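Local coordinates for putative sensory box/GGDEF family protein (Vibrio parahaemolyticus, PDB 3LID) that probably makes cyclic di-GMP from two GTP molecules under control of its extracellular double-PDC sensor domain, the part described here, at residues A[10-15]-A[240-245]; A[38-43]-A[74-79]; A[67-72]-A[91-96]; A[198-203]-A[223-228]. All coordinates share one frame; numbering follows the deposited sequence.

Interaction 1 of 4, residues A[10-15]-A[240-245]; sequences NNVENT and YSYSGE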
loop_
_atom_site.group_PDB
_atom_site.type_symbol
_atom_site.label_atom_id
_atom_site.label_comp_id
_atom_site.label_asym_id
_atom_site.label_seq_id
_atom_site.Cartn_x
_atom_site.Cartn_y
_atom_site.Cartn_z
ATOM N N ASN A 10 -3.847 -16.559 -31.234
ATOM C CA ASN A 10 -5.151 -16.036 -30.809
ATOM C C ASN A 10 -5.463 -16.200 -29.335
ATOM O O ASN A 10 -6.123 -15.345 -28.734
ATOM C CB ASN A 10 -6.316 -16.533 -31.675
ATOM C CG ASN A 10 -6.605 -15.579 -32.818
ATOM O OD1 ASN A 10 -5.696 -15.201 -33.573
ATOM N ND2 ASN A 10 -7.862 -15.144 -32.929
ATOM N N ASN A 11 -5.022 -17.301 -28.755
ATOM C CA ASN A 11 -5.228 -17.477 -27.323
ATOM C C ASN A 11 -4.371 -16.551 -26.451
ATOM O O ASN A 11 -4.835 -16.006 -25.456
ATOM C CB ASN A 11 -5.161 -18.970 -26.984
ATOM C CG ASN A 11 -6.104 -19.791 -27.894
ATOM O OD1 ASN A 11 -5.902 -20.986 -28.129
ATOM N ND2 ASN A 11 -7.124 -19.120 -28.442
ATOM N N VAL A 12 -3.152 -16.268 -26.889
ATOM C CA VAL A 12 -2.366 -15.245 -26.240
ATOM C C VAL A 12 -3.109 -13.936 -26.284
ATOM O O VAL A 12 -3.237 -13.238 -25.270
ATOM C CB VAL A 12 -0.985 -15.114 -26.868
ATOM C CG1 VAL A 12 -0.210 -13.939 -26.270
ATOM C CG2 VAL A 12 -0.232 -16.440 -26.696
ATOM N N GLU A 13 -3.648 -13.594 -27.442
ATOM C CA GLU A 13 -4.276 -12.310 -27.579
ATOM C C GLU A 13 -5.551 -12.230 -26.757
ATOM O O GLU A 13 -5.921 -11.178 -26.245
ATOM C CB GLU A 13 -4.606 -12.025 -29.056
ATOM C CG GLU A 13 -3.254 -11.751 -29.812
ATOM C CD GLU A 13 -3.409 -11.573 -31.312
ATOM O OE1 GLU A 13 -4.577 -11.355 -31.711
ATOM O OE2 GLU A 13 -2.365 -11.653 -32.042
ATOM N N ASN A 14 -6.269 -13.322 -26.723
ATOM C CA ASN A 14 -7.589 -13.271 -26.057
ATOM C C ASN A 14 -7.312 -13.177 -24.563
ATOM O O ASN A 14 -8.033 -12.522 -23.854
ATOM C CB ASN A 14 -8.373 -14.524 -26.340
ATOM C CG ASN A 14 -8.971 -14.527 -27.777
ATOM O OD1 ASN A 14 -9.286 -13.468 -28.339
ATOM N ND2 ASN A 14 -9.121 -15.708 -28.348
ATOM N N THR A 15 -6.248 -13.828 -24.131
ATOM C CA THR A 15 -5.905 -13.778 -22.679
ATOM C C THR A 15 -5.460 -12.366 -22.347
ATOM O O THR A 15 -5.803 -11.823 -21.275
ATOM C CB THR A 15 -4.805 -14.751 -22.316
ATOM O OG1 THR A 15 -5.291 -16.098 -22.493
ATOM C CG2 THR A 15 -4.437 -14.627 -20.797
ATOM N N TYR A 240 -0.048 -4.757 -23.749
ATOM C CA TYR A 240 0.572 -5.987 -23.375
ATOM C C TYR A 240 1.722 -6.248 -24.362
ATOM O O TYR A 240 1.838 -5.566 -25.411
ATOM C CB TYR A 240 -0.419 -7.107 -23.435
ATOM C CG TYR A 240 -0.911 -7.407 -24.866
ATOM C CD1 TYR A 240 -0.243 -8.332 -25.691
ATOM C CD2 TYR A 240 -2.125 -6.864 -25.299
ATOM C CE1 TYR A 240 -0.763 -8.585 -27.042
ATOM C CE2 TYR A 240 -2.658 -7.144 -26.573
ATOM C CZ TYR A 240 -1.972 -7.986 -27.419
ATOM O OH TYR A 240 -2.618 -8.258 -28.645
ATOM N N SER A 241 2.572 -7.169 -23.970
ATOM C CA SER A 241 3.657 -7.652 -24.812
ATOM C C SER A 241 3.851 -9.132 -24.620
ATOM O O SER A 241 3.647 -9.652 -23.561
ATOM C CB SER A 241 4.941 -6.875 -24.492
ATOM O OG SER A 241 5.878 -7.072 -25.526
ATOM N N TYR A 242 4.262 -9.856 -25.675
ATOM C CA TYR A 242 4.449 -11.283 -25.557
ATOM C C TYR A 242 5.791 -11.562 -26.203
ATOM O O TYR A 242 5.984 -11.218 -27.412
ATOM C CB TYR A 242 3.354 -12.025 -26.338
ATOM C CG TYR A 242 3.559 -13.530 -26.359
ATOM C CD1 TYR A 242 3.567 -14.265 -25.175
ATOM C CD2 TYR A 242 3.731 -14.219 -27.558
ATOM C CE1 TYR A 242 3.711 -15.622 -25.169
ATOM C CE2 TYR A 242 3.898 -15.622 -27.571
ATOM C CZ TYR A 242 3.902 -16.306 -26.391
ATOM O OH TYR A 242 4.101 -17.674 -26.345
ATOM N N SER A 243 6.707 -12.111 -25.408
ATOM C CA SER A 243 8.117 -12.332 -25.751
ATOM C C SER A 243 8.361 -13.740 -26.322
ATOM O O SER A 243 9.494 -14.105 -26.503
ATOM C CB SER A 243 8.974 -12.230 -24.451
ATOM O OG SER A 243 8.646 -13.324 -23.571
ATOM N N GLY A 244 7.337 -14.556 -26.508
ATOM C CA GLY A 244 7.569 -15.954 -26.894
ATOM C C GLY A 244 7.532 -16.920 -25.719
ATOM O O GLY A 244 7.330 -18.121 -25.889
ATOM N N GLU A 245 7.727 -16.400 -24.509
ATOM C CA GLU A 245 7.756 -17.234 -23.310
ATOM C C GLU A 245 6.842 -16.748 -22.150
ATOM O O GLU A 245 6.374 -17.544 -21.307
ATOM C CB GLU A 245 9.176 -17.275 -22.816
ATOM C CG GLU A 245 10.080 -18.005 -23.816
ATOM C CD GLU A 245 11.197 -18.744 -23.123
ATOM O OE1 GLU A 245 12.113 -18.058 -22.599
ATOM O OE2 GLU A 245 11.160 -20.006 -23.094
#
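Val12, on the first turns of helix 9-45, lays its CG1 methyl over one face of the Tyr242 ring. CG1 stands 4.1 Å from the ring centroid, 22° off the normal, a CH-pi contact displaced toward the CG end, where CG1 to Tyr242 CG is 3.8 Å. Both torsions serve this: Val12 carries CG1 anti to its backbone N (chi1 174°), and the Tyr242 ring is likewise swung anti to N (chi1 175°), so that valine and ring cross at about a right angle. Val12 CG2 reaches the far end of the ring, 4.1 Å from Tyr242 CZ. On the opposite face lies the backbone N of Gly244, 3.6 Å above the plane, and the ring is thus sandwiched between the helix and its own turn. The phenol oxygen accepts a hydrogen bond from Asn269 ND2. Next to this pair, Tyr240 OH meets Glu13 CG at 3.7 Å, the two side chains crossing at a slant; Tyr240 also touches Ala16 and Leu20. Between the two segments everything is dispersion and CH-pi attraction: strand 239-242, at an edge of its sheet, packs on the long helix through one ring face under valine methyls and a phenol oxygen against a CH2, while Asn269 satisfies the Tyr242 hydroxyl.

Interaction 2 of 4, residues A[38-43]-A[74-79]; sequences ETISDL and RNQKLY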
loop_
_atom_site.group_PDB
_atom_site.type_symbol
_atom_site.label_atom_id
_atom_site.label_comp_id
_atom_site.label_asym_id
_atom_site.label_seq_id
_atom_site.Cartn_x
_atom_site.Cartn_y
_atom_site.Cartn_z
ATOM N N GLU A 38 -8.261 9.118 1.673
ATOM C CA GLU A 38 -8.357 10.602 1.734
ATOM C C GLU A 38 -9.449 11.091 2.648
ATOM O O GLU A 38 -9.222 12.010 3.428
ATOM C CB GLU A 38 -8.486 11.211 0.356
ATOM C CG GLU A 38 -7.224 10.919 -0.518
ATOM C CD GLU A 38 -7.416 11.301 -1.979
ATOM O OE1 GLU A 38 -8.571 11.345 -2.474
ATOM O OE2 GLU A 38 -6.370 11.488 -2.674
ATOM N N THR A 39 -10.613 10.464 2.582
ATOM C CA THR A 39 -11.711 10.891 3.420
ATOM C C THR A 39 -11.466 10.646 4.892
ATOM O O THR A 39 -11.750 11.556 5.774
ATOM C CB THR A 39 -13.020 10.224 2.942
ATOM O OG1 THR A 39 -13.173 10.532 1.534
ATOM C CG2 THR A 39 -14.201 10.741 3.805
ATOM N N ILE A 40 -11.007 9.437 5.213
ATOM C CA ILE A 40 -10.844 9.039 6.597
ATOM C C ILE A 40 -9.665 9.868 7.150
ATOM O O ILE A 40 -9.710 10.263 8.354
ATOM C CB ILE A 40 -10.557 7.527 6.684
ATOM C CG1 ILE A 40 -11.801 6.713 6.453
ATOM C CG2 ILE A 40 -10.015 7.119 8.046
ATOM C CD1 ILE A 40 -12.878 6.866 7.616
ATOM N N SER A 41 -8.623 10.104 6.349
ATOM C CA SER A 41 -7.442 10.860 6.938
ATOM C C SER A 41 -7.912 12.272 7.329
ATOM O O SER A 41 -7.514 12.819 8.418
ATOM C CB SER A 41 -6.332 11.000 5.904
ATOM O OG SER A 41 -5.887 9.682 5.627
ATOM N N ASP A 42 -8.703 12.881 6.455
ATOM C CA ASP A 42 -9.255 14.217 6.760
ATOM C C ASP A 42 -10.131 14.186 8.028
ATOM O O ASP A 42 -10.034 15.090 8.888
ATOM C CB ASP A 42 -10.043 14.713 5.565
ATOM C CG ASP A 42 -10.797 16.034 5.863
ATOM O OD1 ASP A 42 -10.126 17.057 5.975
ATOM O OD2 ASP A 42 -12.040 16.012 6.006
ATOM N N LEU A 43 -10.989 13.156 8.188
ATOM C CA LEU A 43 -11.854 13.068 9.385
ATOM C C LEU A 43 -10.972 12.854 10.602
ATOM O O LEU A 43 -11.211 13.496 11.648
ATOM C CB LEU A 43 -12.827 11.902 9.277
ATOM C CG LEU A 43 -14.022 12.255 8.326
ATOM C CD1 LEU A 43 -14.723 10.993 7.921
ATOM C CD2 LEU A 43 -15.009 13.165 9.077
ATOM N N ARG A 74 -10.247 -1.101 13.373
ATOM C CA ARG A 74 -11.051 -2.335 13.182
ATOM C C ARG A 74 -12.075 -2.178 12.035
ATOM O O ARG A 74 -12.368 -3.164 11.295
ATOM C CB ARG A 74 -11.776 -2.755 14.482
ATOM C CG ARG A 74 -10.757 -3.211 15.605
ATOM C CD ARG A 74 -11.532 -3.854 16.789
ATOM N NE ARG A 74 -12.313 -2.820 17.466
ATOM C CZ ARG A 74 -11.876 -2.140 18.529
ATOM N NH1 ARG A 74 -10.700 -2.437 19.095
ATOM N NH2 ARG A 74 -12.659 -1.217 19.061
ATOM N N ASN A 75 -12.650 -0.981 11.898
ATOM C CA ASN A 75 -13.645 -0.701 10.861
ATOM C C ASN A 75 -13.022 -0.588 9.460
ATOM O O ASN A 75 -13.559 -1.190 8.483
ATOM C CB ASN A 75 -14.335 0.610 11.187
ATOM C CG ASN A 75 -15.347 1.038 10.114
ATOM O OD1 ASN A 75 -15.020 1.653 9.123
ATOM N ND2 ASN A 75 -16.589 0.777 10.389
ATOM N N GLN A 76 -11.846 0.040 9.364
ATOM C CA GLN A 76 -11.238 0.303 8.052
ATOM C C GLN A 76 -10.289 -0.813 7.552
ATOM O O GLN A 76 -10.113 -0.925 6.341
ATOM C CB GLN A 76 -10.493 1.657 8.079
ATOM C CG GLN A 76 -11.460 2.819 8.166
ATOM C CD GLN A 76 -12.289 2.930 6.881
ATOM O OE1 GLN A 76 -13.521 2.704 6.880
ATOM N NE2 GLN A 76 -11.640 3.167 5.820
ATOM N N LYS A 77 -9.612 -1.492 8.482
ATOM C CA LYS A 77 -8.731 -2.681 8.296
ATOM C C LYS A 77 -7.386 -2.379 7.577
ATOM O O LYS A 77 -6.425 -3.133 7.786
ATOM C CB LYS A 77 -9.434 -3.847 7.571
ATOM C CG LYS A 77 -10.718 -4.181 8.325
ATOM C CD LYS A 77 -11.425 -5.314 7.552
ATOM C CE LYS A 77 -12.835 -5.438 8.022
ATOM N NZ LYS A 77 -12.838 -6.151 9.274
ATOM N N LEU A 78 -7.328 -1.318 6.770
ATOM C CA LEU A 78 -6.160 -1.111 5.954
ATOM C C LEU A 78 -5.046 -0.296 6.634
ATOM O O LEU A 78 -3.979 -0.109 6.026
ATOM C CB LEU A 78 -6.506 -0.425 4.601
ATOM C CG LEU A 78 -7.299 0.895 4.714
ATOM C CD1 LEU A 78 -6.310 1.960 4.872
ATOM C CD2 LEU A 78 -8.111 1.164 3.384
ATOM N N TYR A 79 -5.309 0.161 7.844
ATOM C CA TYR A 79 -4.227 0.847 8.639
ATOM C C TYR A 79 -3.562 -0.102 9.608
ATOM O O TYR A 79 -4.242 -0.689 10.445
ATOM C CB TYR A 79 -4.766 2.061 9.405
ATOM C CG TYR A 79 -5.454 3.030 8.507
ATOM C CD1 TYR A 79 -4.722 3.855 7.672
ATOM C CD2 TYR A 79 -6.877 3.081 8.439
ATOM C CE1 TYR A 79 -5.343 4.752 6.807
ATOM C CE2 TYR A 79 -7.495 3.991 7.584
ATOM C CZ TYR A 79 -6.728 4.766 6.733
ATOM O OH TYR A 79 -7.337 5.653 5.873
#
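This is a small van der Waals contact of one isoleucine with an amide and a phenol, between the later part of the long helix 9-45 and the corner where helix 59-76 ends and strand 79-86 begins, in the PDC-fold sensor domain. Lys77, with positive phi (71°), takes the chain out of the helix, so that Gln76 and Tyr79, one on each side of the turn, can both approach Ile40. The isoleucine divides its branches between them. Its CG1 meets the side-chain amide of Gln76, 3.8 Å from CD, the two side chains arriving from opposite directions; the glutamine is folded at chi2 (-67°), which turns the amide toward Ile40 CG1 and CD1, the latter 4.0 Å from the same CD. The other branch, CG2, held anti to the backbone N, sits at the phenol end of Tyr79, 3.7 Å from OH and 4.0 Å from CE2, in an oblique approach. Leu78 CD1 lies over the centre of one face of that ring, 3.3 Å above its plane, and Leu170 and Val172 of strand 163-173 also touch Tyr79. Ser41 OG, 4.3 Å from Tyr79 OH, instead hydrogen-bonds to Ile37 O within its helix. The chemistry is therefore that of hydrocarbon laid against the polar ends of two side chains: the segments meet by van der Waals packing, without a hydrogen bond between them.

Interaction 3 of 4, residues A[67-72]-A[91-96]; sequences NMWSSV and EKVRIK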
loop_
_atom_site.group_PDB
_atom_site.type_symbol
_atom_site.label_atom_id
_atom_site.label_comp_id
_atom_site.label_asym_id
_atom_site.label_seq_id
_atom_site.Cartn_x
_atom_site.Cartn_y
_atom_site.Cartn_z
ATOM N N ASN A 67 -9.325 4.655 22.105
ATOM C CA ASN A 67 -10.498 3.801 21.831
ATOM C C ASN A 67 -11.098 4.142 20.488
ATOM O O ASN A 67 -11.534 3.234 19.762
ATOM C CB ASN A 67 -11.534 3.942 22.976
ATOM C CG ASN A 67 -11.036 3.266 24.242
ATOM O OD1 ASN A 67 -10.088 2.533 24.183
ATOM N ND2 ASN A 67 -11.632 3.564 25.390
ATOM N N MET A 68 -11.154 5.444 20.152
ATOM C CA MET A 68 -11.690 5.847 18.879
ATOM C C MET A 68 -10.808 5.320 17.738
ATOM O O MET A 68 -11.321 4.702 16.742
ATOM C CB MET A 68 -11.772 7.380 18.831
ATOM C CG MET A 68 -12.532 7.971 17.660
ATOM S SD MET A 68 -11.575 8.271 16.183
ATOM C CE MET A 68 -10.636 9.834 16.558
ATOM N N TRP A 69 -9.492 5.554 17.838
ATOM C CA TRP A 69 -8.610 5.094 16.764
ATOM C C TRP A 69 -8.638 3.562 16.642
ATOM O O TRP A 69 -8.521 3.062 15.538
ATOM C CB TRP A 69 -7.190 5.588 17.036
ATOM C CG TRP A 69 -7.037 7.002 16.681
ATOM C CD1 TRP A 69 -8.013 7.895 16.273
ATOM C CD2 TRP A 69 -5.817 7.765 16.745
ATOM N NE1 TRP A 69 -7.445 9.128 16.032
ATOM C CE2 TRP A 69 -6.103 9.047 16.271
ATOM C CE3 TRP A 69 -4.511 7.433 17.078
ATOM C CZ2 TRP A 69 -5.126 10.065 16.198
ATOM C CZ3 TRP A 69 -3.512 8.404 16.973
ATOM C CH2 TRP A 69 -3.844 9.714 16.546
ATOM N N SER A 70 -8.731 2.823 17.747
ATOM C CA SER A 70 -8.804 1.391 17.678
ATOM C C SER A 70 -10.084 1.023 16.912
ATOM O O SER A 70 -10.035 0.050 16.108
ATOM C CB SER A 70 -8.851 0.808 19.090
ATOM O OG SER A 70 -7.599 1.047 19.756
ATOM N N SER A 71 -11.205 1.689 17.224
ATOM C CA SER A 71 -12.467 1.417 16.483
ATOM C C SER A 71 -12.326 1.697 15.013
ATOM O O SER A 71 -12.866 0.955 14.161
ATOM C CB SER A 71 -13.619 2.256 17.089
ATOM O OG SER A 71 -13.877 1.820 18.435
ATOM N N VAL A 72 -11.675 2.812 14.682
ATOM C CA VAL A 72 -11.513 3.178 13.258
ATOM C C VAL A 72 -10.623 2.076 12.587
ATOM O O VAL A 72 -10.901 1.688 11.420
ATOM C CB VAL A 72 -10.852 4.590 13.084
ATOM C CG1 VAL A 72 -10.452 4.803 11.620
ATOM C CG2 VAL A 72 -11.848 5.645 13.540
ATOM N N GLU A 91 6.737 9.533 19.211
ATOM C CA GLU A 91 5.365 8.980 19.221
ATOM C C GLU A 91 4.707 9.269 20.573
ATOM O O GLU A 91 5.321 8.990 21.636
ATOM C CB GLU A 91 5.435 7.483 19.048
ATOM C CG GLU A 91 6.003 7.079 17.618
ATOM C CD GLU A 91 6.259 5.610 17.492
ATOM O OE1 GLU A 91 6.679 4.987 18.507
ATOM O OE2 GLU A 91 6.031 5.047 16.334
ATOM N N LYS A 92 3.494 9.776 20.541
ATOM C CA LYS A 92 2.751 10.101 21.788
ATOM C C LYS A 92 1.505 9.187 21.853
ATOM O O LYS A 92 1.056 8.785 22.978
ATOM C CB LYS A 92 2.276 11.528 21.784
ATOM C CG LYS A 92 3.432 12.579 21.684
ATOM C CD LYS A 92 4.312 12.519 22.886
ATOM C CE LYS A 92 3.459 12.722 24.103
ATOM N NZ LYS A 92 4.324 13.204 25.171
ATOM N N VAL A 93 0.950 8.850 20.672
ATOM C CA VAL A 93 -0.267 8.011 20.639
ATOM C C VAL A 93 0.007 7.002 19.557
ATOM O O VAL A 93 0.438 7.382 18.461
ATOM C CB VAL A 93 -1.538 8.756 20.245
ATOM C CG1 VAL A 93 -2.725 7.803 20.431
ATOM C CG2 VAL A 93 -1.775 9.987 21.205
ATOM N N ARG A 94 -0.139 5.719 19.882
ATOM C CA ARG A 94 0.186 4.718 18.860
ATOM C C ARG A 94 -0.807 3.548 18.955
ATOM O O ARG A 94 -0.789 2.785 19.941
ATOM C CB ARG A 94 1.598 4.185 19.150
ATOM C CG ARG A 94 2.039 3.087 18.187
ATOM C CD ARG A 94 3.549 2.839 18.302
ATOM N NE ARG A 94 3.949 1.847 17.315
ATOM C CZ ARG A 94 4.776 0.814 17.545
ATOM N NH1 ARG A 94 5.351 0.590 18.747
ATOM N NH2 ARG A 94 5.022 -0.037 16.525
ATOM N N ILE A 95 -1.670 3.450 17.946
ATOM C CA ILE A 95 -2.606 2.306 17.893
ATOM C C ILE A 95 -2.028 1.417 16.833
ATOM O O ILE A 95 -1.650 1.887 15.771
ATOM C CB ILE A 95 -4.008 2.837 17.502
ATOM C CG1 ILE A 95 -4.663 3.641 18.683
ATOM C CG2 ILE A 95 -4.921 1.740 16.935
ATOM C CD1 ILE A 95 -4.506 3.161 19.985
ATOM N N LYS A 96 -2.023 0.124 17.130
ATOM C CA LYS A 96 -1.538 -0.905 16.164
ATOM C C LYS A 96 -2.725 -1.808 15.874
ATOM O O LYS A 96 -3.551 -2.065 16.770
ATOM C CB LYS A 96 -0.379 -1.755 16.731
ATOM C CG LYS A 96 0.816 -0.835 17.058
ATOM C CD LYS A 96 1.853 -1.650 17.707
ATOM C CE LYS A 96 2.509 -2.562 16.575
ATOM N NZ LYS A 96 3.789 -3.247 17.065
#
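Trp69 extends its six-membered ring across Val93, its CZ3 3.6 Å from Val93 CG1 and 3.8 Å from CB, in an oblique approach in which the two side chains cross at about a right angle. Val93 holds CG1 anti to its backbone N (chi1 -173°), which presents that methyl to the CE3-CZ3 side of the indole. Two residues along the strand, Ile95 fills the angle between the indole and the helix: its CG1 lies at the ring edge, near the indole plane, and packs 3.6 Å from Trp69 CB. The same isoleucine reaches Ser70, with CD1 3.8 Å and CG2 4.0 Å from OG. That hydroxyl is hydrogen-bonded to Glu66 O a turn earlier, so it can lie against hydrocarbon with its polar need met. All four touching residues are buried. The 67-72 segment of helix 59-76 and the strand segment 93-96 run in roughly the same direction, at 30° and 8.5 Å at closest approach. The strand lies between 79-86 and 103-106 in the antiparallel sheet, and a classic beta bulge sets Lys92 and Val93 both opposite Phe84. Trp69 continues onto Ile82 and Phe84 of strand 79-86, while Tyr53 of helix 48-55 and Leu62 and Leu65 of helix 59-76 close round Val93, making this a layer of helix packed on the sheet of one PDC lobe.

Interaction 4 of 4, residues A[198-203]-A[223-228]; sequences GFYIAS and SNMYPD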
loop_
_atom_site.group_PDB
_atom_site.type_symbol
_atom_site.label_atom_id
_atom_site.label_comp_id
_atom_site.label_asym_id
_atom_site.label_seq_id
_atom_site.Cartn_x
_atom_site.Cartn_y
_atom_site.Cartn_z
ATOM N N GLY A 198 11.151 -0.319 -10.626
ATOM C CA GLY A 198 11.275 -1.660 -11.208
ATOM C C GLY A 198 11.201 -2.857 -10.272
ATOM O O GLY A 198 11.040 -3.978 -10.676
ATOM N N PHE A 199 11.238 -2.593 -8.941
ATOM C CA PHE A 199 11.209 -3.685 -8.024
ATOM C C PHE A 199 9.783 -4.018 -7.597
ATOM O O PHE A 199 8.901 -3.143 -7.646
ATOM C CB PHE A 199 12.049 -3.305 -6.765
ATOM C CG PHE A 199 13.544 -3.277 -7.057
ATOM C CD1 PHE A 199 14.213 -4.486 -7.191
ATOM C CD2 PHE A 199 14.189 -2.086 -7.153
ATOM C CE1 PHE A 199 15.623 -4.448 -7.466
ATOM C CE2 PHE A 199 15.624 -2.046 -7.442
ATOM C CZ PHE A 199 16.241 -3.280 -7.571
ATOM N N TYR A 200 9.590 -5.235 -7.157
ATOM C CA TYR A 200 8.260 -5.759 -6.827
ATOM C C TYR A 200 7.884 -5.503 -5.384
ATOM O O TYR A 200 8.721 -5.750 -4.469
ATOM C CB TYR A 200 8.240 -7.243 -7.018
ATOM C CG TYR A 200 8.213 -7.655 -8.500
ATOM C CD1 TYR A 200 7.066 -8.168 -9.059
ATOM C CD2 TYR A 200 9.402 -7.623 -9.272
ATOM C CE1 TYR A 200 7.011 -8.583 -10.427
ATOM C CE2 TYR A 200 9.351 -8.020 -10.644
ATOM C CZ TYR A 200 8.180 -8.518 -11.163
ATOM O OH TYR A 200 8.180 -8.959 -12.500
ATOM N N ILE A 201 6.645 -5.042 -5.162
ATOM C CA ILE A 201 6.167 -4.930 -3.757
ATOM C C ILE A 201 4.965 -5.816 -3.521
ATOM O O ILE A 201 4.436 -5.881 -2.383
ATOM C CB ILE A 201 5.853 -3.491 -3.375
ATOM C CG1 ILE A 201 4.837 -2.851 -4.331
ATOM C CG2 ILE A 201 7.124 -2.646 -3.319
ATOM C CD1 ILE A 201 4.352 -1.512 -3.770
ATOM N N ALA A 202 4.467 -6.518 -4.545
ATOM C CA ALA A 202 3.482 -7.531 -4.291
ATOM C C ALA A 202 3.527 -8.548 -5.400
ATOM O O ALA A 202 3.647 -8.182 -6.579
ATOM C CB ALA A 202 2.050 -6.889 -4.220
ATOM N N SER A 203 3.366 -9.819 -5.020
ATOM C CA SER A 203 3.439 -10.904 -5.982
ATOM C C SER A 203 2.938 -12.201 -5.340
ATOM O O SER A 203 3.130 -12.381 -4.126
ATOM C CB SER A 203 4.888 -11.048 -6.479
ATOM O OG SER A 203 4.990 -12.132 -7.375
ATOM N N SER A 223 12.933 -4.373 -14.999
ATOM C CA SER A 223 13.780 -3.889 -16.107
ATOM C C SER A 223 14.910 -4.870 -16.443
ATOM O O SER A 223 15.427 -4.857 -17.562
ATOM C CB SER A 223 14.329 -2.525 -15.839
ATOM O OG SER A 223 15.388 -2.585 -14.870
ATOM N N ASN A 224 15.313 -5.680 -15.478
ATOM C CA ASN A 224 16.336 -6.709 -15.706
ATOM C C ASN A 224 15.673 -7.938 -16.250
ATOM O O ASN A 224 16.213 -8.635 -17.116
ATOM C CB ASN A 224 16.977 -7.034 -14.344
ATOM C CG ASN A 224 18.087 -8.030 -14.438
ATOM O OD1 ASN A 224 19.058 -7.820 -15.201
ATOM N ND2 ASN A 224 18.023 -9.086 -13.601
ATOM N N MET A 225 14.488 -8.261 -15.740
ATOM C CA MET A 225 13.762 -9.449 -16.147
ATOM C C MET A 225 13.187 -9.392 -17.599
ATOM O O MET A 225 13.254 -10.386 -18.346
ATOM C CB MET A 225 12.649 -9.733 -15.137
ATOM C CG MET A 225 13.222 -10.202 -13.762
ATOM S SD MET A 225 11.913 -9.814 -12.519
ATOM C CE MET A 225 10.775 -11.063 -12.796
ATOM N N TYR A 226 12.667 -8.233 -17.962
ATOM C CA TYR A 226 11.961 -7.979 -19.220
ATOM C C TYR A 226 12.399 -6.663 -19.800
ATOM O O TYR A 226 11.625 -5.711 -19.950
ATOM C CB TYR A 226 10.429 -7.995 -19.006
ATOM C CG TYR A 226 9.910 -9.238 -18.346
ATOM C CD1 TYR A 226 9.955 -10.492 -18.993
ATOM C CD2 TYR A 226 9.386 -9.200 -17.078
ATOM C CE1 TYR A 226 9.455 -11.643 -18.405
ATOM C CE2 TYR A 226 8.842 -10.354 -16.509
ATOM C CZ TYR A 226 8.894 -11.587 -17.185
ATOM O OH TYR A 226 8.377 -12.756 -16.622
ATOM N N PRO A 227 13.649 -6.584 -20.241
ATOM C CA PRO A 227 14.214 -5.310 -20.667
ATOM C C PRO A 227 13.488 -4.649 -21.843
ATOM O O PRO A 227 13.432 -3.435 -21.915
ATOM C CB PRO A 227 15.672 -5.662 -21.053
ATOM C CG PRO A 227 15.776 -7.146 -20.915
ATOM C CD PRO A 227 14.598 -7.713 -20.240
ATOM N N ASP A 228 12.905 -5.463 -22.723
ATOM C CA ASP A 228 12.200 -4.899 -23.863
ATOM C C ASP A 228 10.783 -4.604 -23.582
ATOM O O ASP A 228 10.173 -3.908 -24.371
ATOM C CB ASP A 228 12.305 -5.847 -25.052
ATOM C CG ASP A 228 13.697 -5.907 -25.495
ATOM O OD1 ASP A 228 14.215 -4.784 -25.716
ATOM O OD2 ASP A 228 14.302 -7.002 -25.471
#
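The chain enters strand 200-202 through Gly198, whose positive phi (96°) suits a residue without a side chain, and bends again at Ile201, where a classic beta bulge sets Ile201 and Ala202 both opposite Leu193; on the other side, helix 222-225 ends as Tyr226 leaves helical angles. Between these two segments Tyr200 and Met225 meet from opposite directions. The thioether does the touching: Met225 SD is 3.6 Å from Tyr200 CE2 and CE is 3.4 Å from OH, so sulfur and methyl both lie against the CE2-CZ-OH end of the ring. SD stands 4.9 Å from the ring centroid and 69° off the normal, an oblique Met-aromatic contact. A turn at chi3 (76°) folds the methionine's terminal methyl toward the hydroxyl. Tyr200 OH also lies at the edge of the Tyr226 ring, near its plane, at a loose 4.3 Å from CE2. Tyr226 in turn has Met225 CB over one face, toward the rim, 3.8 Å above the plane, and its OH is hydrogen-bonded to Asp266. Arg208 adds a cation-pi contact to Tyr200, which otherwise rests on Glu192 and Val194 of strand 189-195. The contact thus ties the short helix 222-225 to strand 200-202 at the margin of the second antiparallel sheet, with Asp266 of strand 260-268 linking Tyr226 to the same sheet and Phe222 meeting its ring.

Interactions 2 and 3 share helix 59-76 and touch each other through Ile40 CG2 and Val72 CG1, with centres about 12 Å apart; interactions 1 and 4 both reach the other sheet, their centres about 18 Å apart on the opposite side of the chain's centre. Helix 9-45 spans the two groups, serving interaction 1 near its start and interaction 2 near its end, about 39 Å apart between centres. Interaction 3 is the fully buried one, helix on sheet, hydrocarbon and indole with one serine hydroxyl already bonded within its helix; the others are partly buried and lean on tyrosines, with a methyl over a ring in 1, an amide and a phenol end in 2, and a thioether in 4.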